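Local coordinates for protein TCR alpha chain (Gallus gallus, PDB 6LIR) that pairs with the TCR beta chain to form the chicken alpha-beta T-cell receptor, which probably recognises peptide antigens presented by MHC molecules, at the interface of chains A and B. Numbering follows the deposited sequence. Chains: chain A, TCR alpha chain; chain B, TCR beta chain.

The interface of chains A and B. Residues chain A 150, 152, 154, 168, 170; chain B 167-169, 182, 184.
B:Arg184 reaches from beta-chain strand 178-188 to a cluster of alpha-chain threonines, A:Thr150 and A:Thr152 on strand 150-156 and A:Thr170 on strand 164-174, where the two constant regions of the receptor heterodimer pair. Its CB lies 3.9 Å from CD1 of A:Leu168, the two side chains sliding past each other in opposite directions. CD then rests against the methyl CG2 of A:Thr170, 3.7 Å away. Bends at chi2 and chi3 bring the guanidinium among the hydroxyls. NE and NH2 both bond weakly to O of B:Gly167, which lies at the guanidinium's edge, in plane, and helps fix its rotation. Two threonines sandwich the group: CG2 of B:Thr182 sits 3.6 Å from the plane on one face, toward the rim, and OG1 of A:Thr152 lies over the other, 2.7 Å from NH2 and 3.2 Å from CZ. That hydroxyl oxygen probably meets the positive charge face-on, poorly placed for an N-H bond. NH1 meets OG1 of A:Thr170 tip to tip in a short hydrogen bond, bent at the hydrogen (120°) and tilted from the plane. NH2 also pairs with B:Asp169, at a modelled length too short to trust; this carboxylate probably balances the charge. Threonine offers both roles of a hydroxyl: OG1 of A:Thr150 (chi1 42°) accepts weakly from NH1 and donates to OD2 of B:Asp169, 2.9 Å away, on the syn side but well out of the carboxylate plane. Lacking a side chain, B:Gly167 lets CG2 of A:Thr152 and CG1 of A:Val154 close on its strand. A water links the chains, 3.0 Å from OG1 of A:Thr170 and 2.9 Å from OG1 of B:Thr182.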
ATOM      1  N   THR A 150       1.225  13.542  -7.428  1.00 48.28           N
ATOM      2  CA  THR A 150       1.529  12.482  -6.476  1.00 47.13           C
ATOM      3  C   THR A 150       3.040  12.315  -6.384  1.00 47.09           C
ATOM      4  O   THR A 150       3.777  12.651  -7.313  1.00 46.33           O
ATOM      5  CB  THR A 150       0.867  11.152  -6.866  1.00 51.39           C
ATOM      6  OG1 THR A 150       0.981  10.949  -8.277  1.00 49.60           O
ATOM      7  CG2 THR A 150      -0.607  11.159  -6.473  1.00 50.55           C
ATOM      8  N   THR A 152       6.510   9.909  -4.791  1.00 39.99           N
ATOM      9  CA  THR A 152       7.027   8.621  -4.354  1.00 38.26           C
ATOM     10  C   THR A 152       8.535   8.730  -4.160  1.00 41.85           C
ATOM     11  O   THR A 152       9.157   9.734  -4.510  1.00 38.28           O
ATOM     12  CB  THR A 152       6.720   7.511  -5.364  1.00 43.07           C
ATOM     13  OG1 THR A 152       5.454   7.761  -5.982  1.00 58.02           O
ATOM     14  CG2 THR A 152       6.667   6.176  -4.660  1.00 31.32           C
ATOM     15  N   VAL A 154      11.953   6.041  -4.795  1.00 37.73           N
ATOM     16  CA  VAL A 154      12.391   4.779  -5.372  1.00 40.69           C
ATOM     17  C   VAL A 154      13.895   4.660  -5.182  1.00 41.35           C
ATOM     18  O   VAL A 154      14.591   5.636  -4.897  1.00 41.50           O
ATOM     19  CB  VAL A 154      12.031   4.655  -6.870  1.00 40.15           C
ATOM     20  CG1 VAL A 154      10.530   4.782  -7.079  1.00 40.95           C
ATOM     21  CG2 VAL A 154      12.777   5.703  -7.680  1.00 35.90           C
ATOM     22  N   LEU A 168      10.346  11.308  -6.604  1.00 31.91           N
ATOM     23  CA  LEU A 168       9.713  11.567  -7.887  1.00 37.06           C
ATOM     24  C   LEU A 168       8.310  12.079  -7.624  1.00 37.07           C
ATOM     25  O   LEU A 168       7.587  11.520  -6.795  1.00 33.77           O
ATOM     26  CB  LEU A 168       9.637  10.302  -8.757  1.00 36.49           C
ATOM     27  CG  LEU A 168      10.876   9.429  -8.951  1.00 36.80           C
ATOM     28  CD1 LEU A 168      10.493   8.106  -9.608  1.00 32.42           C
ATOM     29  CD2 LEU A 168      11.919  10.159  -9.778  1.00 37.59           C
ATOM     30  N   THR A 170       4.784  13.499  -9.934  1.00 37.73           N
ATOM     31  CA  THR A 170       4.214  13.557 -11.272  1.00 44.24           C
ATOM     32  C   THR A 170       2.823  14.165 -11.228  1.00 44.30           C
ATOM     33  O   THR A 170       2.113  14.070 -10.226  1.00 41.05           O
ATOM     34  CB  THR A 170       4.100  12.165 -11.924  1.00 43.21           C
ATOM     35  OG1 THR A 170       3.458  11.257 -11.019  1.00 39.58           O
ATOM     36  CG2 THR A 170       5.466  11.624 -12.310  1.00 40.75           C
TER
ATOM     37  N   GLY B 167       7.825   3.014  -7.870  1.00 39.63           N
ATOM     38  CA  GLY B 167       7.011   3.765  -6.938  1.00 37.75           C
ATOM     39  C   GLY B 167       5.585   3.903  -7.418  1.00 42.34           C
ATOM     40  O   GLY B 167       5.329   4.590  -8.411  1.00 43.25           O
ATOM     41  N   THR B 168       4.647   3.296  -6.703  1.00 39.74           N
ATOM     42  CA  THR B 168       3.239   3.305  -7.073  1.00 41.34           C
ATOM     43  C   THR B 168       2.459   4.132  -6.065  1.00 42.05           C
ATOM     44  O   THR B 168       2.656   3.977  -4.855  1.00 41.68           O
ATOM     45  CB  THR B 168       2.687   1.879  -7.145  1.00 37.78           C
ATOM     46  OG1 THR B 168       3.470   1.116  -8.075  1.00 34.24           O
ATOM     47  CG2 THR B 168       1.238   1.889  -7.599  1.00 40.41           C
ATOM     48  N   ASP B 169       1.593   5.020  -6.556  1.00 41.15           N
ATOM     49  CA  ASP B 169       0.720   5.758  -5.652  1.00 43.51           C
ATOM     50  C   ASP B 169      -0.102   4.783  -4.823  1.00 47.55           C
ATOM     51  O   ASP B 169      -0.663   3.817  -5.350  1.00 43.27           O
ATOM     52  CB  ASP B 169      -0.212   6.685  -6.433  1.00 40.74           C
ATOM     53  CG  ASP B 169       0.533   7.704  -7.255  1.00 45.59           C
ATOM     54  OD1 ASP B 169       1.739   7.901  -6.996  1.00 44.92           O
ATOM     55  OD2 ASP B 169      -0.085   8.308  -8.158  1.00 46.49           O
ATOM     56  N   THR B 182      -1.027   6.381 -10.689  1.00 42.75           N
ATOM     57  CA  THR B 182       0.255   6.515 -11.361  1.00 43.58           C
ATOM     58  C   THR B 182       1.284   5.595 -10.723  1.00 40.58           C
ATOM     59  O   THR B 182       1.336   5.460  -9.497  1.00 43.71           O
ATOM     60  CB  THR B 182       0.753   7.972 -11.310  1.00 46.59           C
ATOM     61  OG1 THR B 182      -0.226   8.835 -11.901  1.00 48.02           O
ATOM     62  CG2 THR B 182       2.068   8.130 -12.057  1.00 40.49           C
ATOM     63  N   ARG B 184       5.589   4.705 -11.217  1.00 37.46           N
ATOM     64  CA  ARG B 184       6.858   5.030 -11.846  1.00 41.89           C
ATOM     65  C   ARG B 184       7.835   3.892 -11.609  1.00 41.21           C
ATOM     66  O   ARG B 184       7.958   3.402 -10.481  1.00 39.05           O
ATOM     67  CB  ARG B 184       7.413   6.353 -11.310  1.00 38.97           C
ATOM     68  CG  ARG B 184       6.615   7.561 -11.775  1.00 42.82           C
ATOM     69  CD  ARG B 184       6.221   8.476 -10.621  1.00 49.30           C
ATOM     70  NE  ARG B 184       5.444   7.781  -9.605  1.00 48.30           N
ATOM     71  CZ  ARG B 184       4.379   8.288  -8.991  1.00 44.58           C
ATOM     72  NH1 ARG B 184       3.939   9.502  -9.292  1.00 47.13           N
ATOM     73  NH2 ARG B 184       3.748   7.570  -8.078  1.00 44.92           N
TER
HETATM   74  O   HOH W   1       0.534  11.597 -11.801  1.00 49.36           O